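Local coordinates for protein phospholethanolamine N-methyltransferase 2 (Haemonchus contortus, PDB 4KRI) that probably transfers methyl groups from S-adenosylmethionine to phosphomonomethylethanolamine in nematode phosphocholine synthesis, and here binds that substrate with S-adenosylhomocysteine, at residues 303-308 against 348-353; 336-341 against 420-425; 381-386 against 408-413. All coordinates share one frame; numbering follows the deposited sequence.

Contact 1 of 3, residues 303-308 against 348-353; sequences KDTDKL and YLKNLE
K303 lies across one face of the Y348 ring, and this CH-pi contact is the main apolar part of the pairing. CB of K303 stands 3.6 Å from the centroid of the Y348 ring and only 9° off its normal, so it sits almost over the centre. Because CG of K303 is anti to its backbone N (chi1 -179°) and the chain beyond is extended, the methylenes continue over the ring toward its phenolic end, where K303 CD comes 3.7 Å from Y348 CE1. A water then joins the polar ends: it accepts from K303 NZ at 2.7 Å and is hydrogen-bonded to Y348 OH at 3.0 Å.

Segment 303-308 lies in the methyltransferase domain, of Rossmann type, and 348-353 probably belongs to the same catalytic domain; the first leads into helix 305-315, the second into helix 352-362. Each helix has an N-cap residue. D304 OD1 accepts from K307 N at 3.1 Å, the donor standing well above the carboxylate plane, while N351 OD1 takes the backbone N of Q354.

The second polar approach is made by K350, whose chain, bent at chi2 and chi4, runs past T305 in the opposite sense. Its CE and NZ both lie 3.1 Å from T305 OG1, and K350 NZ is 3.7 Å from the carbonyl O of K303. I358 of helix 352-362 packs against both T305 and K350.

Contact 2 of 3, residues 336-341 against 420-425; sequences ESFKEY and DNHNWN. With 1SH (2-(methylamino)ethyl dihydrogen phosphate), chain E.
Helix 336-341 passes the start of strand 422-425 with its nearest CA atoms, those of F338 and N421, 7.1 Å apart, and no hydrogen bond joins the two segments. The strand follows helix 400-418, closed by a Schellman motif in which D420, with positive phi, is the first residue to leave helical angles. It belongs to strand 422-430, which pairs antiparallel with strand 320-329 in the Rossmann-like methyltransferase domain.

Most of the packing is apolar and buried. CB of N421 sits over the face of the F338 ring, 3.5 Å from its centroid and 11° off the normal, a CH-pi contact; the amide plane of N421 is turned well away from that of the ring. The amide's polar ends bind outside the pair, OD1 to the backbone N of S335 and ND2 to the carbonyl O of T333, so the side chain is held over the ring by both. The same OD1 lies 3.3 Å from F338 CB. Further along, F338 CE1 approaches H422 CB at 3.8 Å, the two side chains crossing at about a right angle.

Y341 and H422 overlap little: their ring centroids are 6.0 Å apart and their planes 29° from parallel, and Y341 OH comes 3.7 Å from H422 CE1. H422 ND1 is buried here with no partner in the model. The Y327 ring meets the imidazole edge-to-face, and F376 packs against it too. A chi1 of 160°, setting CG across from the main-chain nitrogen, sends the Y341 phenol into the phosphate pocket, where Y341 OH donates to O1 of the phosphomonomethylethanolamine at 2.7 Å.

Contact 3 of 3, residues 381-386 against 408-413; sequences LEERER and SGWKSK. With 1SH (2-(methylamino)ethyl dihydrogen phosphate), chain E.
The E383 carboxylate reaches the indole N-H of W410, the one hydrogen bond between segments 381-386 and 408-413. W410 NE1 donates to E383 OE2 at 2.9 Å with an N-H...O angle of 166°. The acceptor lies in the plane of the indole and is met on the anti side of the carboxylate, whose own plane is turned 55° from the ring. An extended E383 side chain carries the group to that edge, and E383 OE1 takes the backbone N of G205, so both oxygens have partners.

Van der Waals contact is looser. R384 and W410 are the residues with the closest pair of CA atoms, and R384 CB lies 4.4 Å from W410 CB. The R384 guanidinium passes the K411 backbone, NH1 of R384 lying 4.3 Å from K411 CA.

A phosphate contact adjoins this pairing. K413, bent at chi3, passes its ammonium over one face of the W410 indole, offset toward the rim, and K413 NZ donates to O4 of the bound phosphomonomethylethanolamine at 2.6 Å. R345 and Y193 also hold that substrate.

The axes of segments 381-386 and 408-413 run nearly antiparallel, 156° between directions and 10.1 Å apart at closest approach. Helix 187-197 adds Y193, I196 and F197 against W410, while L380 of helix 373-389 touches both W410 and K413.

Overall arrangement
Contact 2 is the buried one, three of its four touching residues being enclosed; contacts 1 and 3 are only partly buried, and each includes an exposed lysine. Contacts 1 and 2 touch through L349 and F338, whose atoms CD1 and CZ are 3.5 Å apart, and they draw on the successive helices 336-345 and 352-362. Contacts 2 and 3 meet where H422 and Y341 pack against K413, and both border the substrate phosphate. Aromatic packing dominates the buried contact 2, whereas contact 3 relies on a buried polar bond between helices. Contact 1, centred about 26 Å from the centre of contact 3, has its polar ends linked through solvent.

Contact 1 of 3, residues 303-308 against 348-353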
loop_
_atom_site.group_PDB
_atom_site.type_symbol
_atom_site.label_atom_id
_atom_site.label_comp_id
_atom_site.label_asym_id
_atom_site.label_seq_id
_atom_site.Cartn_x
_atom_site.Cartn_y
_atom_site.Cartn_z
ATOM N N LYS A 303 10.378 6.858 8.222
ATOM C CA LYS A 303 11.520 7.633 8.702
ATOM C C LYS A 303 11.557 9.028 8.093
ATOM O O LYS A 303 11.652 10.027 8.822
ATOM C CB LYS A 303 12.827 6.894 8.409
ATOM C CG LYS A 303 14.086 7.620 8.894
ATOM C CD LYS A 303 15.321 6.766 8.688
ATOM C CE LYS A 303 16.546 7.478 9.242
ATOM N NZ LYS A 303 17.787 6.678 9.116
ATOM N N ASP A 304 11.486 9.104 6.766
ATOM C CA ASP A 304 11.666 10.387 6.085
ATOM C C ASP A 304 10.387 11.212 6.047
ATOM O O ASP A 304 9.732 11.304 5.010
ATOM C CB ASP A 304 12.194 10.189 4.655
ATOM C CG ASP A 304 12.891 11.422 4.108
ATOM O OD1 ASP A 304 12.633 12.547 4.598
ATOM O OD2 ASP A 304 13.717 11.269 3.182
ATOM N N THR A 305 10.046 11.837 7.168
ATOM C CA THR A 305 8.844 12.675 7.233
ATOM C C THR A 305 8.871 13.842 6.239
ATOM O O THR A 305 7.849 14.160 5.613
ATOM C CB THR A 305 8.630 13.219 8.655
ATOM O OG1 THR A 305 8.836 12.166 9.602
ATOM C CG2 THR A 305 7.223 13.770 8.810
ATOM N N ASP A 306 10.034 14.478 6.082
ATOM C CA ASP A 306 10.185 15.556 5.089
ATOM C C ASP A 306 9.777 15.115 3.675
ATOM O O ASP A 306 9.025 15.815 2.989
ATOM C CB ASP A 306 11.624 16.073 5.069
ATOM C CG ASP A 306 11.849 17.152 4.016
ATOM O OD1 ASP A 306 12.291 16.812 2.892
ATOM O OD2 ASP A 306 11.595 18.346 4.314
ATOM N N LYS A 307 10.282 13.965 3.238
ATOM C CA LYS A 307 9.953 13.474 1.907
ATOM C C LYS A 307 8.462 13.186 1.820
ATOM O O LYS A 307 7.823 13.546 0.842
ATOM C CB LYS A 307 10.764 12.217 1.557
ATOM C CG LYS A 307 10.396 11.624 0.193
ATOM C CD LYS A 307 11.100 10.306 -0.086
ATOM C CE LYS A 307 12.533 10.516 -0.544
ATOM N NZ LYS A 307 13.080 9.298 -1.224
ATOM N N LEU A 308 7.919 12.538 2.846
ATOM C CA LEU A 308 6.498 12.199 2.861
ATOM C C LEU A 308 5.644 13.446 2.768
ATOM O O LEU A 308 4.699 13.500 1.979
ATOM C CB LEU A 308 6.135 11.443 4.135
ATOM C CG LEU A 308 4.653 11.077 4.230
ATOM C CD1 LEU A 308 4.277 10.028 3.202
ATOM C CD2 LEU A 308 4.355 10.588 5.630
ATOM N N TYR A 348 9.773 5.385 13.928
ATOM C CA TYR A 348 10.532 6.632 13.879
ATOM C C TYR A 348 9.650 7.734 14.442
ATOM O O TYR A 348 8.911 8.395 13.705
ATOM C CB TYR A 348 10.965 6.938 12.434
ATOM C CG TYR A 348 11.978 5.939 11.926
ATOM C CD1 TYR A 348 13.320 6.079 12.233
ATOM C CD2 TYR A 348 11.585 4.835 11.185
ATOM C CE1 TYR A 348 14.250 5.163 11.794
ATOM C CE2 TYR A 348 12.513 3.913 10.740
ATOM C CZ TYR A 348 13.843 4.086 11.046
ATOM O OH TYR A 348 14.782 3.181 10.611
ATOM N N LEU A 349 9.699 7.914 15.758
ATOM C CA LEU A 349 8.775 8.844 16.422
ATOM C C LEU A 349 9.251 10.291 16.442
ATOM O O LEU A 349 10.445 10.576 16.617
ATOM C CB LEU A 349 8.497 8.402 17.859
ATOM C CG LEU A 349 7.962 6.985 18.049
ATOM C CD1 LEU A 349 7.914 6.661 19.543
ATOM C CD2 LEU A 349 6.590 6.819 17.393
ATOM N N LYS A 350 8.292 11.198 16.286
ATOM C CA LYS A 350 8.545 12.632 16.368
ATOM C C LYS A 350 7.612 13.248 17.397
ATOM O O LYS A 350 6.610 12.633 17.777
ATOM C CB LYS A 350 8.264 13.289 15.017
ATOM C CG LYS A 350 9.080 12.755 13.865
ATOM C CD LYS A 350 9.981 13.837 13.330
ATOM C CE LYS A 350 10.297 13.628 11.867
ATOM N NZ LYS A 350 11.177 12.456 11.616
ATOM N N ASN A 351 7.928 14.468 17.831
ATOM C CA ASN A 351 7.006 15.228 18.673
ATOM C C ASN A 351 6.248 16.258 17.846
ATOM O O ASN A 351 6.484 16.377 16.640
ATOM C CB ASN A 351 7.723 15.864 19.881
ATOM C CG ASN A 351 8.792 16.866 19.477
ATOM O OD1 ASN A 351 8.663 17.575 18.483
ATOM N ND2 ASN A 351 9.851 16.950 20.277
ATOM N N LEU A 352 5.322 16.984 18.466
ATOM C CA LEU A 352 4.482 17.903 17.696
ATOM C C LEU A 352 5.285 19.080 17.146
ATOM O O LEU A 352 4.991 19.589 16.050
ATOM C CB LEU A 352 3.314 18.413 18.540
ATOM C CG LEU A 352 2.155 17.437 18.768
ATOM C CD1 LEU A 352 1.080 18.073 19.641
ATOM C CD2 LEU A 352 1.569 16.995 17.453
ATOM N N GLU A 353 6.288 19.503 17.905
ATOM C CA GLU A 353 7.150 20.601 17.487
ATOM C C GLU A 353 7.809 20.233 16.173
ATOM O O GLU A 353 7.932 21.059 15.271
ATOM C CB GLU A 353 8.237 20.868 18.539
ATOM C CG GLU A 353 7.723 21.282 19.916
ATOM C CD GLU A 353 8.654 20.862 21.053
ATOM O OE1 GLU A 353 9.888 20.925 20.875
ATOM O OE2 GLU A 353 8.152 20.463 22.130
HETATM O O HOH W 1 17.521 4.136 9.901
#

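Contact 2 of 3, residues 336-341 against 420-425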
loop_
_atom_site.group_PDB
_atom_site.type_symbol
_atom_site.label_atom_id
_atom_site.label_comp_id
_atom_site.label_asym_id
_atom_site.label_seq_id
_atom_site.Cartn_x
_atom_site.Cartn_y
_atom_site.Cartn_z
ATOM N N GLU A 336 13.962 2.313 29.228
ATOM C CA GLU A 336 14.623 1.307 28.401
ATOM C C GLU A 336 13.588 0.391 27.749
ATOM O O GLU A 336 13.766 -0.074 26.624
ATOM C CB GLU A 336 15.639 0.508 29.242
ATOM C CG GLU A 336 16.365 -0.613 28.496
ATOM C CD GLU A 336 17.272 -0.113 27.380
ATOM O OE1 GLU A 336 17.613 1.090 27.366
ATOM O OE2 GLU A 336 17.647 -0.932 26.511
ATOM N N SER A 337 12.495 0.147 28.465
ATOM C CA SER A 337 11.419 -0.695 27.970
ATOM C C SER A 337 10.712 -0.039 26.783
ATOM O O SER A 337 10.386 -0.705 25.820
ATOM C CB SER A 337 10.418 -0.972 29.089
ATOM O OG SER A 337 9.272 -1.623 28.584
ATOM N N PHE A 338 10.493 1.270 26.860
ATOM C CA PHE A 338 9.860 1.981 25.750
ATOM C C PHE A 338 10.789 1.987 24.546
ATOM O O PHE A 338 10.360 1.793 23.407
ATOM C CB PHE A 338 9.514 3.412 26.169
ATOM C CG PHE A 338 8.959 4.262 25.057
ATOM C CD1 PHE A 338 7.674 4.045 24.564
ATOM C CD2 PHE A 338 9.721 5.289 24.507
ATOM C CE1 PHE A 338 7.164 4.835 23.532
ATOM C CE2 PHE A 338 9.220 6.080 23.478
ATOM C CZ PHE A 338 7.941 5.854 22.992
ATOM N N LYS A 339 12.070 2.215 24.802
ATOM C CA LYS A 339 13.068 2.255 23.738
ATOM C C LYS A 339 13.212 0.898 23.036
ATOM O O LYS A 339 13.373 0.840 21.813
ATOM C CB LYS A 339 14.412 2.772 24.283
ATOM C CG LYS A 339 14.417 4.296 24.521
ATOM C CD LYS A 339 15.125 4.720 25.820
ATOM C CE LYS A 339 16.635 4.767 25.695
ATOM N NZ LYS A 339 17.284 5.039 27.025
ATOM N N GLU A 340 13.134 -0.187 23.798
ATOM C CA GLU A 340 13.167 -1.523 23.207
ATOM C C GLU A 340 11.909 -1.775 22.375
ATOM O O GLU A 340 11.975 -2.410 21.328
ATOM C CB GLU A 340 13.323 -2.610 24.279
ATOM C CG GLU A 340 14.685 -2.620 24.964
ATOM C CD GLU A 340 14.791 -3.705 26.021
ATOM O OE1 GLU A 340 13.846 -4.518 26.139
ATOM O OE2 GLU A 340 15.818 -3.740 26.735
ATOM N N TYR A 341 10.769 -1.280 22.850
ATOM C CA TYR A 341 9.512 -1.370 22.109
ATOM C C TYR A 341 9.641 -0.595 20.801
ATOM O O TYR A 341 9.277 -1.100 19.735
ATOM C CB TYR A 341 8.355 -0.840 22.975
ATOM C CG TYR A 341 7.094 -0.430 22.231
ATOM C CD1 TYR A 341 6.223 -1.381 21.716
ATOM C CD2 TYR A 341 6.763 0.910 22.079
ATOM C CE1 TYR A 341 5.064 -1.000 21.041
ATOM C CE2 TYR A 341 5.616 1.296 21.404
ATOM C CZ TYR A 341 4.769 0.341 20.905
ATOM O OH TYR A 341 3.623 0.736 20.252
ATOM N N ASP A 420 5.080 9.577 29.998
ATOM C CA ASP A 420 5.048 10.543 28.885
ATOM C C ASP A 420 6.098 10.218 27.829
ATOM O O ASP A 420 6.749 11.113 27.281
ATOM C CB ASP A 420 5.187 12.001 29.370
ATOM C CG ASP A 420 4.691 13.012 28.334
ATOM O OD1 ASP A 420 3.598 12.796 27.765
ATOM O OD2 ASP A 420 5.395 14.017 28.074
ATOM N N ASN A 421 6.258 8.926 27.548
ATOM C CA ASN A 421 7.101 8.490 26.445
ATOM C C ASN A 421 6.240 8.386 25.180
ATOM O O ASN A 421 6.562 8.958 24.141
ATOM C CB ASN A 421 7.722 7.123 26.738
ATOM C CG ASN A 421 8.769 7.153 27.863
ATOM O OD1 ASN A 421 9.450 6.154 28.086
ATOM N ND2 ASN A 421 8.903 8.284 28.560
ATOM N N HIS A 422 5.134 7.657 25.298
ATOM C CA HIS A 422 4.247 7.354 24.171
ATOM C C HIS A 422 3.151 8.412 24.096
ATOM O O HIS A 422 2.399 8.592 25.049
ATOM C CB HIS A 422 3.621 5.973 24.408
ATOM C CG HIS A 422 2.973 5.369 23.206
ATOM N ND1 HIS A 422 2.937 4.008 22.983
ATOM C CD2 HIS A 422 2.307 5.935 22.165
ATOM C CE1 HIS A 422 2.291 3.762 21.859
ATOM N NE2 HIS A 422 1.899 4.912 21.345
ATOM N N ASN A 423 3.059 9.116 22.969
ATOM C CA ASN A 423 1.981 10.073 22.766
ATOM C C ASN A 423 1.165 9.715 21.524
ATOM O O ASN A 423 1.625 8.965 20.657
ATOM C CB ASN A 423 2.532 11.503 22.615
ATOM C CG ASN A 423 2.847 12.172 23.943
ATOM O OD1 ASN A 423 2.935 11.518 24.988
ATOM N ND2 ASN A 423 3.029 13.488 23.908
ATOM N N TRP A 424 -0.046 10.257 21.437
ATOM C CA TRP A 424 -0.890 10.028 20.263
ATOM C C TRP A 424 -1.210 11.400 19.707
ATOM O O TRP A 424 -1.936 12.177 20.342
ATOM C CB TRP A 424 -2.172 9.282 20.638
ATOM C CG TRP A 424 -2.972 8.833 19.426
ATOM C CD1 TRP A 424 -2.470 8.338 18.256
ATOM C CD2 TRP A 424 -4.402 8.878 19.262
ATOM N NE1 TRP A 424 -3.502 8.048 17.386
ATOM C CE2 TRP A 424 -4.695 8.381 17.979
ATOM C CE3 TRP A 424 -5.461 9.290 20.084
ATOM C CZ2 TRP A 424 -6.005 8.278 17.491
ATOM C CZ3 TRP A 424 -6.764 9.186 19.603
ATOM C CH2 TRP A 424 -7.022 8.688 18.316
ATOM N N ASN A 425 -0.643 11.712 18.542
ATOM C CA ASN A 425 -0.655 13.074 18.018
ATOM C C ASN A 425 -1.555 13.279 16.802
ATOM O O ASN A 425 -1.725 12.370 15.994
ATOM C CB ASN A 425 0.768 13.508 17.664
ATOM C CG ASN A 425 1.632 13.721 18.892
ATOM O OD1 ASN A 425 1.123 14.011 19.977
ATOM N ND2 ASN A 425 2.945 13.602 18.722
HETATM O O4 1SH E . 0.281 -0.450 19.387
HETATM P P1 1SH E . 1.123 -1.316 18.455
HETATM O O1 1SH E . 2.554 -0.948 18.494
HETATM O O3 1SH E . 0.947 -2.830 18.856
HETATM O O2 1SH E . 0.619 -1.082 16.971
HETATM C C1 1SH E . -0.678 -1.223 16.707
HETATM C C2 1SH E . -1.129 -0.771 15.325
HETATM N N1 1SH E . -1.039 0.632 15.032
HETATM C C3 1SH E . -1.343 0.806 13.658
#

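Contact 3 of 3, residues 381-386 against 408-413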
loop_
_atom_site.group_PDB
_atom_site.type_symbol
_atom_site.label_atom_id
_atom_site.label_comp_id
_atom_site.label_asym_id
_atom_site.label_seq_id
_atom_site.Cartn_x
_atom_site.Cartn_y
_atom_site.Cartn_z
ATOM N N LEU A 381 -7.648 1.693 27.776
ATOM C CA LEU A 381 -8.362 1.127 28.925
ATOM C C LEU A 381 -9.638 0.385 28.522
ATOM O O LEU A 381 -9.928 -0.696 29.043
ATOM C CB LEU A 381 -8.714 2.219 29.937
ATOM C CG LEU A 381 -7.526 2.832 30.677
ATOM C CD1 LEU A 381 -7.952 4.029 31.514
ATOM C CD2 LEU A 381 -6.873 1.779 31.550
ATOM N N GLU A 382 -10.402 0.989 27.616
ATOM C CA GLU A 382 -11.646 0.404 27.123
ATOM C C GLU A 382 -11.339 -0.856 26.335
ATOM O O GLU A 382 -11.951 -1.906 26.544
ATOM C CB GLU A 382 -12.375 1.413 26.233
ATOM C CG GLU A 382 -13.669 0.902 25.608
ATOM C CD GLU A 382 -14.502 2.018 24.992
ATOM O OE1 GLU A 382 -14.016 3.172 24.944
ATOM O OE2 GLU A 382 -15.645 1.742 24.561
ATOM N N GLU A 383 -10.387 -0.740 25.415
ATOM C CA GLU A 383 -9.976 -1.872 24.602
ATOM C C GLU A 383 -9.539 -3.042 25.483
ATOM O O GLU A 383 -9.949 -4.181 25.255
ATOM C CB GLU A 383 -8.880 -1.448 23.610
ATOM C CG GLU A 383 -9.440 -0.674 22.407
ATOM C CD GLU A 383 -8.369 -0.105 21.482
ATOM O OE1 GLU A 383 -8.728 0.363 20.382
ATOM O OE2 GLU A 383 -7.176 -0.099 21.859
ATOM N N ARG A 384 -8.746 -2.763 26.513
ATOM C CA ARG A 384 -8.242 -3.841 27.361
ATOM C C ARG A 384 -9.323 -4.533 28.186
ATOM O O ARG A 384 -9.260 -5.748 28.394
ATOM C CB ARG A 384 -7.104 -3.383 28.275
ATOM C CG ARG A 384 -6.377 -4.562 28.916
ATOM C CD ARG A 384 -5.391 -4.111 29.950
ATOM N NE ARG A 384 -6.056 -3.351 30.999
ATOM C CZ ARG A 384 -5.423 -2.776 32.012
ATOM N NH1 ARG A 384 -4.104 -2.884 32.113
ATOM N NH2 ARG A 384 -6.105 -2.099 32.926
ATOM N N GLU A 385 -10.312 -3.784 28.660
ATOM C CA GLU A 385 -11.382 -4.431 29.412
ATOM C C GLU A 385 -12.130 -5.370 28.471
ATOM O O GLU A 385 -12.663 -6.390 28.896
ATOM C CB GLU A 385 -12.331 -3.414 30.048
ATOM C CG GLU A 385 -13.169 -3.992 31.189
ATOM C CD GLU A 385 -12.324 -4.498 32.358
ATOM O OE1 GLU A 385 -11.195 -3.988 32.555
ATOM O OE2 GLU A 385 -12.788 -5.408 33.080
ATOM N N ARG A 386 -12.132 -5.033 27.183
ATOM C CA ARG A 386 -12.785 -5.860 26.168
ATOM C C ARG A 386 -12.056 -7.189 25.900
ATOM O O ARG A 386 -12.692 -8.244 25.931
ATOM C CB ARG A 386 -13.007 -5.065 24.876
ATOM C CG ARG A 386 -14.169 -5.560 24.022
ATOM C CD ARG A 386 -14.722 -4.450 23.133
ATOM N NE ARG A 386 -13.743 -3.975 22.156
ATOM C CZ ARG A 386 -13.480 -2.691 21.924
ATOM N NH1 ARG A 386 -14.127 -1.750 22.598
ATOM N NH2 ARG A 386 -12.576 -2.348 21.014
ATOM N N SER A 408 -0.456 -7.960 27.343
ATOM C CA SER A 408 0.791 -7.365 27.812
ATOM C C SER A 408 1.147 -6.115 27.024
ATOM O O SER A 408 1.751 -5.190 27.559
ATOM C CB SER A 408 1.930 -8.375 27.716
ATOM O OG SER A 408 1.754 -9.405 28.669
ATOM N N GLY A 409 0.776 -6.090 25.751
ATOM C CA GLY A 409 1.053 -4.925 24.937
ATOM C C GLY A 409 0.264 -3.724 25.409
ATOM O O GLY A 409 0.778 -2.604 25.479
ATOM N N TRP A 410 -1.001 -3.949 25.732
ATOM C CA TRP A 410 -1.854 -2.844 26.145
ATOM C C TRP A 410 -1.453 -2.361 27.539
ATOM O O TRP A 410 -1.393 -1.151 27.789
ATOM C CB TRP A 410 -3.334 -3.236 26.031
ATOM C CG TRP A 410 -3.965 -2.779 24.736
ATOM C CD1 TRP A 410 -4.990 -1.888 24.604
ATOM C CD2 TRP A 410 -3.595 -3.161 23.394
ATOM N NE1 TRP A 410 -5.288 -1.699 23.275
ATOM C CE2 TRP A 410 -4.451 -2.471 22.512
ATOM C CE3 TRP A 410 -2.637 -4.033 22.859
ATOM C CZ2 TRP A 410 -4.376 -2.618 21.119
ATOM C CZ3 TRP A 410 -2.567 -4.178 21.465
ATOM C CH2 TRP A 410 -3.427 -3.469 20.619
ATOM N N LYS A 411 -1.130 -3.300 28.426
ATOM C CA LYS A 411 -0.573 -2.946 29.732
ATOM C C LYS A 411 0.670 -2.064 29.568
ATOM O O LYS A 411 0.786 -1.015 30.199
ATOM C CB LYS A 411 -0.218 -4.205 30.533
ATOM C CG LYS A 411 0.290 -3.897 31.940
ATOM C CD LYS A 411 0.915 -5.111 32.617
ATOM C CE LYS A 411 1.508 -4.723 33.980
ATOM N NZ LYS A 411 2.227 -5.845 34.665
ATOM N N SER A 412 1.584 -2.486 28.696
ATOM C CA SER A 412 2.816 -1.738 28.451
ATOM C C SER A 412 2.607 -0.324 27.903
ATOM O O SER A 412 3.244 0.625 28.365
ATOM C CB SER A 412 3.745 -2.530 27.529
ATOM O OG SER A 412 4.259 -3.667 28.202
ATOM N N LYS A 413 1.731 -0.182 26.912
ATOM C CA LYS A 413 1.447 1.138 26.355
ATOM C C LYS A 413 0.906 2.100 27.411
ATOM O O LYS A 413 1.252 3.280 27.422
ATOM C CB LYS A 413 0.515 1.029 25.140
ATOM C CG LYS A 413 1.259 0.563 23.893
ATOM C CD LYS A 413 0.348 0.407 22.692
ATOM C CE LYS A 413 -0.460 -0.868 22.784
ATOM N NZ LYS A 413 -1.156 -1.093 21.489
HETATM O O4 1SH E . 0.281 -0.450 19.387
HETATM P P1 1SH E . 1.123 -1.316 18.455
HETATM O O1 1SH E . 2.554 -0.948 18.494
HETATM O O3 1SH E . 0.947 -2.830 18.856
HETATM O O2 1SH E . 0.619 -1.082 16.971
HETATM C C1 1SH E . -0.678 -1.223 16.707
HETATM C C2 1SH E . -1.129 -0.771 15.325
HETATM N N1 1SH E . -1.039 0.632 15.032
HETATM C C3 1SH E . -1.343 0.806 13.658
#